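Local coordinates for glycoside hydrolase (Streptococcus pneumoniae serotype 4, PDB 6ORH), which probably hydrolyses alpha-L-fucosidic linkages as a family 29 glycoside hydrolase, and is implicated in breaking down host-derived carbohydrate antigens, at residues 322-328 with 445-451; 61-66 with 309-313. The protein carries 2 engineered substitutions. One frame throughout, in Å; residues are numbered along the deposited sequence.

Contact 1: residues 322-328 with 445-451; sequences LYKEDLA and ISLYKTP
The ring of Tyr323 turns its edge onto the ring of Tyr448 in a T-shaped stack, the planes at 87° and the centroids 5.2 Å apart. Tyr323 CD1 leads the approach, standing over one face of Tyr448 toward the rim, 3.6 Å from Tyr448 CZ, while one face of the Tyr323 ring is covered by Leu322 CD2 of its own segment. At the edge of the Tyr448 ring lies the carbonyl oxygen of Glu325, 3.4 Å from Tyr448 CD1. Both hydroxyls are held outside the pair, that of Tyr323 by Tyr282 and Lys416 and that of Tyr448 by Glu380. Strand 441-448 belongs to one of two antiparallel five-stranded sheets of the C-terminal F5/8 type C domain, and the loop leaving helix 306-322 runs beside its last residues. Asp326 joins the two. With CG anti to the backbone N (chi1 -179°), its carboxylate reaches the strand, where OD1 accepts from Leu447 N at 3.1 Å and, closing an Asx turn, from Ala328 N at 2.9 Å; the two donors come from opposite faces of the carboxylate plane. Leu327 N returns a bond to Leu447 O (2.8 Å, 162° at the hydrogen). Further along, a water links Glu325 O to Lys449 N, and Leu322 CD1 packs against Thr450 CG2 at 3.9 Å.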
ATOM      1  N   LEU A 322       6.502  16.999 -12.886  1.00 20.50           N
ATOM      2  CA  LEU A 322       7.148  15.764 -12.440  1.00 20.13           C
ATOM      3  C   LEU A 322       8.079  15.233 -13.523  1.00 19.74           C
ATOM      4  O   LEU A 322       9.205  14.797 -13.252  1.00 20.07           O
ATOM      5  CB  LEU A 322       6.050  14.723 -12.148  1.00 19.20           C
ATOM      6  CG  LEU A 322       6.564  13.315 -11.818  1.00 19.67           C
ATOM      7  CD1 LEU A 322       7.228  13.315 -10.440  1.00 20.67           C
ATOM      8  CD2 LEU A 322       5.390  12.346 -11.817  1.00 19.91           C
ATOM      9  N   TYR A 323       7.567  15.182 -14.761  1.00 18.86           N
ATOM     10  CA  TYR A 323       8.247  14.501 -15.841  1.00 20.05           C
ATOM     11  C   TYR A 323       9.157  15.440 -16.634  1.00 20.49           C
ATOM     12  O   TYR A 323       9.756  15.020 -17.612  1.00 24.81           O
ATOM     13  CB  TYR A 323       7.211  13.916 -16.805  1.00 20.49           C
ATOM     14  CG  TYR A 323       6.392  12.789 -16.236  1.00 20.32           C
ATOM     15  CD1 TYR A 323       6.987  11.626 -15.774  1.00 21.10           C
ATOM     16  CD2 TYR A 323       5.013  12.899 -16.185  1.00 19.75           C
ATOM     17  CE1 TYR A 323       6.211  10.588 -15.274  1.00 18.61           C
ATOM     18  CE2 TYR A 323       4.229  11.870 -15.706  1.00 17.57           C
ATOM     19  CZ  TYR A 323       4.832  10.712 -15.243  1.00 18.88           C
ATOM     20  OH  TYR A 323       4.012   9.726 -14.768  1.00 16.90           O
ATOM     21  N   LYS A 324       9.295  16.695 -16.185  1.00 23.25           N
ATOM     22  CA  LYS A 324      10.036  17.720 -16.914  1.00 26.35           C
ATOM     23  C   LYS A 324      11.466  17.250 -17.210  1.00 25.03           C
ATOM     24  O   LYS A 324      11.972  17.411 -18.319  1.00 27.38           O
ATOM     25  CB  LYS A 324       9.956  19.016 -16.105  1.00 27.12           C
ATOM     26  CG  LYS A 324      10.650  20.240 -16.693  1.00 35.66           C
ATOM     27  CD  LYS A 324      10.269  21.503 -15.932  1.00 41.38           C
ATOM     28  CE  LYS A 324      10.215  22.758 -16.786  1.00 47.94           C
ATOM     29  NZ  LYS A 324       9.342  23.799 -16.181  1.00 50.87           N
ATOM     30  N   GLU A 325      12.116  16.628 -16.220  1.00 23.55           N
ATOM     31  CA  GLU A 325      13.468  16.145 -16.441  1.00 23.68           C
ATOM     32  C   GLU A 325      13.654  14.735 -15.892  1.00 21.22           C
ATOM     33  O   GLU A 325      13.511  14.501 -14.693  1.00 24.16           O
ATOM     34  CB  GLU A 325      14.502  17.072 -15.797  1.00 25.82           C
ATOM     35  CG  GLU A 325      15.898  16.734 -16.284  1.00 31.29           C
ATOM     36  CD  GLU A 325      17.063  17.433 -15.600  1.00 36.25           C
ATOM     37  OE1 GLU A 325      16.822  18.323 -14.752  1.00 36.19           O
ATOM     38  OE2 GLU A 325      18.215  17.050 -15.906  1.00 40.88           O
ATOM     39  N   ASP A 326      14.023  13.844 -16.805  1.00 21.06           N
ATOM     40  CA  ASP A 326      14.504  12.515 -16.464  1.00 19.97           C
ATOM     41  C   ASP A 326      15.989  12.616 -16.115  1.00 20.21           C
ATOM     42  O   ASP A 326      16.837  12.697 -17.020  1.00 20.28           O
ATOM     43  CB  ASP A 326      14.296  11.554 -17.640  1.00 20.49           C
ATOM     44  CG  ASP A 326      14.752  10.134 -17.351  1.00 19.95           C
ATOM     45  OD1 ASP A 326      15.239   9.900 -16.233  1.00 20.27           O
ATOM     46  OD2 ASP A 326      14.632   9.285 -18.260  1.00 21.03           O
ATOM     47  N   LEU A 327      16.274  12.527 -14.815  1.00 19.93           N
ATOM     48  CA  LEU A 327      17.619  12.714 -14.281  1.00 21.32           C
ATOM     49  C   LEU A 327      18.502  11.510 -14.584  1.00 22.49           C
ATOM     50  O   LEU A 327      19.717  11.538 -14.343  1.00 24.95           O
ATOM     51  CB  LEU A 327      17.527  12.957 -12.779  1.00 21.91           C
ATOM     52  CG  LEU A 327      16.714  14.189 -12.392  1.00 23.68           C
ATOM     53  CD1 LEU A 327      16.266  14.084 -10.955  1.00 23.19           C
ATOM     54  CD2 LEU A 327      17.564  15.445 -12.604  1.00 24.85           C
ATOM     55  N   ALA A 328      17.899  10.430 -15.105  1.00 21.49           N
ATOM     56  CA  ALA A 328      18.670   9.247 -15.429  1.00 19.53           C
ATOM     57  C   ALA A 328      19.101   9.219 -16.896  1.00 20.49           C
ATOM     58  O   ALA A 328      19.901   8.370 -17.261  1.00 21.69           O
ATOM     59  CB  ALA A 328      17.887   7.994 -15.063  1.00 20.60           C
ATOM     60  N   ILE A 445      14.707   2.969 -17.453  1.00 17.95           N
ATOM     61  CA  ILE A 445      14.773   3.389 -16.062  1.00 17.36           C
ATOM     62  C   ILE A 445      14.917   4.911 -16.078  1.00 18.67           C
ATOM     63  O   ILE A 445      15.797   5.423 -16.779  1.00 19.76           O
ATOM     64  CB  ILE A 445      15.938   2.737 -15.284  1.00 16.92           C
ATOM     65  CG1 ILE A 445      15.815   1.211 -15.208  1.00 17.49           C
ATOM     66  CG2 ILE A 445      16.054   3.340 -13.890  1.00 16.86           C
ATOM     67  CD1 ILE A 445      17.121   0.520 -14.914  1.00 19.95           C
ATOM     68  N   SER A 446      14.007   5.594 -15.382  1.00 17.79           N
ATOM     69  CA  SER A 446      13.994   7.049 -15.276  1.00 17.46           C
ATOM     70  C   SER A 446      13.997   7.462 -13.806  1.00 19.04           C
ATOM     71  O   SER A 446      13.587   6.684 -12.943  1.00 17.23           O
ATOM     72  CB  SER A 446      12.819   7.658 -16.036  1.00 18.55           C
ATOM     73  OG  SER A 446      12.923   7.337 -17.435  1.00 18.23           O
ATOM     74  N   LEU A 447      14.465   8.692 -13.524  1.00 17.07           N
ATOM     75  CA  LEU A 447      14.469   9.263 -12.189  1.00 18.08           C
ATOM     76  C   LEU A 447      13.895  10.674 -12.267  1.00 19.17           C
ATOM     77  O   LEU A 447      14.224  11.419 -13.203  1.00 20.31           O
ATOM     78  CB  LEU A 447      15.907   9.348 -11.656  1.00 18.18           C
ATOM     79  CG  LEU A 447      16.577   8.012 -11.330  1.00 19.92           C
ATOM     80  CD1 LEU A 447      18.077   8.213 -11.097  1.00 20.18           C
ATOM     81  CD2 LEU A 447      15.916   7.376 -10.108  1.00 18.29           C
ATOM     82  N   TYR A 448      13.045  10.999 -11.292  1.00 18.52           N
ATOM     83  CA  TYR A 448      12.422  12.318 -11.230  1.00 19.88           C
ATOM     84  C   TYR A 448      12.408  12.865  -9.809  1.00 19.47           C
ATOM     85  O   TYR A 448      12.488  12.133  -8.816  1.00 19.00           O
ATOM     86  CB  TYR A 448      10.967  12.292 -11.710  1.00 19.82           C
ATOM     87  CG  TYR A 448      10.730  11.547 -12.995  1.00 19.82           C
ATOM     88  CD1 TYR A 448      11.134  12.054 -14.231  1.00 19.21           C
ATOM     89  CD2 TYR A 448      10.056  10.330 -12.981  1.00 19.15           C
ATOM     90  CE1 TYR A 448      10.896  11.380 -15.417  1.00 20.28           C
ATOM     91  CE2 TYR A 448       9.825   9.638 -14.158  1.00 20.05           C
ATOM     92  CZ  TYR A 448      10.240  10.153 -15.371  1.00 20.39           C
ATOM     93  OH  TYR A 448      10.021   9.470 -16.528  1.00 23.37           O
ATOM     94  N   LYS A 449      12.264  14.197  -9.745  1.00 21.29           N
ATOM     95  CA  LYS A 449      11.943  14.889  -8.514  1.00 22.55           C
ATOM     96  C   LYS A 449      10.506  15.416  -8.578  1.00 21.80           C
ATOM     97  O   LYS A 449      10.169  16.200  -9.472  1.00 23.64           O
ATOM     98  CB  LYS A 449      12.924  16.057  -8.321  1.00 24.13           C
ATOM     99  CG  LYS A 449      12.710  16.872  -7.047  1.00 25.15           C
ATOM    100  CD  LYS A 449      12.782  16.064  -5.771  1.00 28.77           C
ATOM    101  CE  LYS A 449      12.280  16.808  -4.550  1.00 30.27           C
ATOM    102  NZ  LYS A 449      10.803  16.914  -4.510  1.00 31.77           N
ATOM    103  N   THR A 450       9.700  15.054  -7.576  1.00 20.87           N
ATOM    104  CA  THR A 450       8.336  15.554  -7.478  1.00 22.59           C
ATOM    105  C   THR A 450       8.344  17.068  -7.295  1.00 25.14           C
ATOM    106  O   THR A 450       9.240  17.625  -6.660  1.00 23.70           O
ATOM    107  CB  THR A 450       7.535  14.915  -6.336  1.00 23.96           C
ATOM    108  OG1 THR A 450       8.121  15.184  -5.065  1.00 22.88           O
ATOM    109  CG2 THR A 450       7.309  13.425  -6.503  1.00 22.42           C
ATOM    110  N   PRO A 451       7.352  17.791  -7.860  1.00 25.80           N
ATOM    111  CA  PRO A 451       7.290  19.244  -7.686  1.00 27.37           C
ATOM    112  C   PRO A 451       6.874  19.691  -6.274  1.00 29.82           C
ATOM    113  O   PRO A 451       6.254  18.890  -5.604  1.00 33.96           O
ATOM    114  CB  PRO A 451       6.325  19.712  -8.790  1.00 27.72           C
ATOM    115  CG  PRO A 451       5.524  18.484  -9.194  1.00 25.16           C
ATOM    116  CD  PRO A 451       6.318  17.262  -8.770  1.00 23.86           C
TER
HETATM  117  O   HOH W   1      13.122  15.586 -12.223  1.00 29.81           O
HETATM  118  O   HOH W   2      16.201   6.996 -18.976  1.00 22.64           O

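Contact 2: residues 61-66 with 309-313; sequences RVLKET and IERLY
Tyr313 OH donates to Glu65 OE1 at 2.7 Å, the one direct hydrogen bond between the two segments, reaching the oxygen from above the carboxylate plane. The other oxygen of this carboxylate, Glu65 OE2, takes a salt bridge from Arg61 NH1 at 3.0 Å, one helical turn back, with OE2 close to the guanidinium plane; Arg61 is also paired with Glu58. The adjacent guanidinium and the exposed position would be expected to keep the carboxylate ionised, and the two bonds limit its rotation. The phenol ring has a second partner in Thr66, whose CG2 sits over the centre of one face in a CH-pi contact, 3.5 Å from the centroid and 8° off the ring normal. Thr66 OG1, placed between the backbone N and the carbonyl carbon (chi1 60°), bonds back to Val62 O at 2.8 Å, which fixes the rotation that presents the methyl to the ring. Next to these polar groups, Val62 CG1 meets Ile309 CG2 at 4.1 Å and Leu63 CD2 meets Leu312 CD1 at 4.2 Å. Where helix 56-65 ends, a water donates to both Thr66 O and Leu312 O. The axes of 61-65 and 309-313 run nearly parallel, 21° apart, as neighbours in the helical layer that surrounds the parallel strands of the TIM-type barrel; Leu63 continues to Phe68 and Met118, and Leu312 to Ile296, just after strand 292-295.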
ATOM      1  N   ARG A  61     -12.875  20.078 -24.449  1.00 14.74           N
ATOM      2  CA  ARG A  61     -11.713  20.969 -24.518  1.00 14.34           C
ATOM      3  C   ARG A  61     -10.912  20.900 -23.211  1.00 14.02           C
ATOM      4  O   ARG A  61      -9.689  20.744 -23.234  1.00 14.49           O
ATOM      5  CB  ARG A  61     -12.144  22.415 -24.806  1.00 14.19           C
ATOM      6  CG  ARG A  61     -10.947  23.364 -24.891  1.00 14.07           C
ATOM      7  CD  ARG A  61     -11.400  24.810 -25.108  1.00 14.67           C
ATOM      8  NE  ARG A  61     -12.080  25.388 -23.952  1.00 14.35           N
ATOM      9  CZ  ARG A  61     -11.466  25.892 -22.869  1.00 15.50           C
ATOM     10  NH1 ARG A  61     -10.135  25.915 -22.800  1.00 17.09           N
ATOM     11  NH2 ARG A  61     -12.191  26.368 -21.874  1.00 15.93           N
ATOM     12  N   VAL A  62     -11.595  21.000 -22.076  1.00 13.76           N
ATOM     13  CA  VAL A  62     -10.920  21.016 -20.787  1.00 14.62           C
ATOM     14  C   VAL A  62     -10.245  19.665 -20.561  1.00 15.26           C
ATOM     15  O   VAL A  62      -9.087  19.608 -20.151  1.00 15.44           O
ATOM     16  CB  VAL A  62     -11.857  21.407 -19.633  1.00 14.54           C
ATOM     17  CG1 VAL A  62     -11.248  21.062 -18.277  1.00 14.47           C
ATOM     18  CG2 VAL A  62     -12.131  22.914 -19.691  1.00 14.97           C
ATOM     19  N   LEU A  63     -10.955  18.577 -20.871  1.00 14.53           N
ATOM     20  CA  LEU A  63     -10.310  17.271 -20.701  1.00 14.69           C
ATOM     21  C   LEU A  63      -9.075  17.114 -21.597  1.00 14.91           C
ATOM     22  O   LEU A  63      -8.065  16.568 -21.162  1.00 14.72           O
ATOM     23  CB  LEU A  63     -11.340  16.161 -20.948  1.00 13.58           C
ATOM     24  CG  LEU A  63     -12.478  16.101 -19.934  1.00 13.95           C
ATOM     25  CD1 LEU A  63     -13.541  15.094 -20.383  1.00 13.99           C
ATOM     26  CD2 LEU A  63     -11.941  15.778 -18.539  1.00 13.61           C
ATOM     27  N   LYS A  64      -9.157  17.579 -22.849  0.50 14.36           N
ATOM     28  CA  LYS A  64      -8.037  17.473 -23.774  0.50 14.56           C
ATOM     29  C   LYS A  64      -6.865  18.280 -23.222  0.50 15.47           C
ATOM     30  O   LYS A  64      -5.732  17.789 -23.163  0.50 15.32           O
ATOM     31  CB  LYS A  64      -8.415  18.021 -25.153  0.50 14.84           C
ATOM     32  CG  LYS A  64      -7.355  17.844 -26.233  0.50 15.40           C
ATOM     33  CD  LYS A  64      -7.202  16.409 -26.711  0.50 14.80           C
ATOM     34  CE  LYS A  64      -6.247  16.279 -27.880  0.50 15.15           C
ATOM     35  NZ  LYS A  64      -6.193  14.914 -28.431  0.50 12.39           N
ATOM     36  N   GLU A  65      -7.158  19.516 -22.799  1.00 15.56           N
ATOM     37  CA  GLU A  65      -6.109  20.428 -22.354  1.00 15.34           C
ATOM     38  C   GLU A  65      -5.462  19.935 -21.064  1.00 16.01           C
ATOM     39  O   GLU A  65      -4.327  20.327 -20.770  1.00 18.34           O
ATOM     40  CB  GLU A  65      -6.624  21.858 -22.170  1.00 15.96           C
ATOM     41  CG  GLU A  65      -6.957  22.541 -23.495  1.00 17.87           C
ATOM     42  CD  GLU A  65      -7.371  23.991 -23.274  1.00 18.77           C
ATOM     43  OE1 GLU A  65      -7.205  24.509 -22.126  1.00 19.55           O
ATOM     44  OE2 GLU A  65      -7.866  24.602 -24.257  1.00 20.01           O
ATOM     45  N   THR A  66      -6.162  19.083 -20.293  1.00 14.99           N
ATOM     46  CA  THR A  66      -5.627  18.644 -19.010  1.00 14.63           C
ATOM     47  C   THR A  66      -5.122  17.203 -19.072  1.00 14.06           C
ATOM     48  O   THR A  66      -4.933  16.610 -18.000  1.00 16.16           O
ATOM     49  CB  THR A  66      -6.615  18.882 -17.862  1.00 14.26           C
ATOM     50  OG1 THR A  66      -7.851  18.184 -18.062  1.00 15.33           O
ATOM     51  CG2 THR A  66      -6.921  20.365 -17.711  1.00 14.29           C
ATOM     52  N   ILE A 309     -12.663  22.133 -12.632  1.00 14.26           N
ATOM     53  CA  ILE A 309     -11.832  22.533 -13.742  1.00 14.60           C
ATOM     54  C   ILE A 309     -10.463  23.021 -13.248  1.00 15.00           C
ATOM     55  O   ILE A 309      -9.424  22.624 -13.782  1.00 15.11           O
ATOM     56  CB  ILE A 309     -12.563  23.604 -14.584  1.00 13.57           C
ATOM     57  CG1 ILE A 309     -13.827  23.021 -15.222  1.00 13.88           C
ATOM     58  CG2 ILE A 309     -11.615  24.168 -15.631  1.00 14.46           C
ATOM     59  CD1 ILE A 309     -14.793  24.107 -15.776  1.00 14.58           C
ATOM     60  N   GLU A 310     -10.461  23.912 -12.239  1.00 16.45           N
ATOM     61  CA  GLU A 310      -9.210  24.431 -11.709  1.00 18.40           C
ATOM     62  C   GLU A 310      -8.311  23.268 -11.266  1.00 17.84           C
ATOM     63  O   GLU A 310      -7.112  23.262 -11.569  1.00 18.87           O
ATOM     64  CB  GLU A 310      -9.539  25.376 -10.549  1.00 22.90           C
ATOM     65  CG  GLU A 310      -8.319  26.017  -9.935  1.00 27.51           C
ATOM     66  CD  GLU A 310      -8.776  27.211  -9.119  1.00 36.34           C
ATOM     67  OE1 GLU A 310      -8.560  28.354  -9.601  1.00 38.24           O
ATOM     68  OE2 GLU A 310      -9.407  26.997  -8.041  1.00 37.46           O
ATOM     69  N   ARG A 311      -8.931  22.289 -10.608  1.00 17.69           N
ATOM     70  CA  ARG A 311      -8.223  21.150 -10.034  1.00 18.24           C
ATOM     71  C   ARG A 311      -7.619  20.281 -11.143  1.00 18.19           C
ATOM     72  O   ARG A 311      -6.496  19.782 -11.018  1.00 16.75           O
ATOM     73  CB  ARG A 311      -9.194  20.409  -9.111  1.00 19.35           C
ATOM     74  CG  ARG A 311      -8.602  19.235  -8.345  1.00 22.46           C
ATOM     75  CD  ARG A 311      -7.445  19.606  -7.428  1.00 21.59           C
ATOM     76  NE  ARG A 311      -7.471  20.925  -6.799  1.00 26.75           N
ATOM     77  CZ  ARG A 311      -8.229  21.294  -5.775  1.00 25.32           C
ATOM     78  NH1 ARG A 311      -9.122  20.471  -5.254  1.00 25.00           N
ATOM     79  NH2 ARG A 311      -8.101  22.521  -5.287  1.00 30.07           N
ATOM     80  N   LEU A 312      -8.337  20.128 -12.271  1.00 16.33           N
ATOM     81  CA  LEU A 312      -7.754  19.368 -13.371  1.00 15.91           C
ATOM     82  C   LEU A 312      -6.518  20.041 -13.973  1.00 16.34           C
ATOM     83  O   LEU A 312      -5.574  19.352 -14.351  1.00 15.74           O
ATOM     84  CB  LEU A 312      -8.817  19.109 -14.450  1.00 15.10           C
ATOM     85  CG  LEU A 312      -9.985  18.223 -14.047  1.00 15.46           C
ATOM     86  CD1 LEU A 312     -10.927  18.106 -15.235  1.00 15.84           C
ATOM     87  CD2 LEU A 312      -9.470  16.847 -13.620  1.00 15.31           C
ATOM     88  N   TYR A 313      -6.530  21.388 -14.111  1.00 15.91           N
ATOM     89  CA  TYR A 313      -5.354  22.077 -14.610  1.00 15.15           C
ATOM     90  C   TYR A 313      -4.203  21.946 -13.602  1.00 14.40           C
ATOM     91  O   TYR A 313      -3.073  21.735 -14.014  1.00 15.46           O
ATOM     92  CB  TYR A 313      -5.667  23.551 -14.920  1.00 16.39           C
ATOM     93  CG  TYR A 313      -6.406  23.743 -16.226  1.00 15.97           C
ATOM     94  CD1 TYR A 313      -5.735  23.747 -17.441  1.00 16.45           C
ATOM     95  CD2 TYR A 313      -7.790  23.856 -16.231  1.00 17.61           C
ATOM     96  CE1 TYR A 313      -6.418  23.896 -18.639  1.00 16.98           C
ATOM     97  CE2 TYR A 313      -8.491  23.997 -17.423  1.00 17.04           C
ATOM     98  CZ  TYR A 313      -7.803  24.000 -18.619  1.00 17.12           C
ATOM     99  OH  TYR A 313      -8.505  24.107 -19.792  1.00 17.54           O
TER
HETATM  100  O   HOH W   3      -5.388  16.664 -15.210  1.00 16.39           O

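In the fold
Helix 306-322 ties the two sites together: contact 2 uses its early turns, contact 1 its last residue and the loop beyond. Their centres are 23 Å apart and they do not touch. Contact 2 joins two helices within the catalytic domain, whereas contact 1 sets the chain leaving that domain against the C-terminal strand of the beta domain. Each is partly buried, with neither wholly core nor wholly surface. The chemistry follows the partners: side chains do most of the work between the helices, whose backbones are linked by a bridging water and not by a direct hydrogen bond, while beside the strand backbone N-H and C=O groups bond directly to the loop and its aspartate. A tyrosine face is used in both, met by another ring's edge in contact 1 and by a methyl in contact 2.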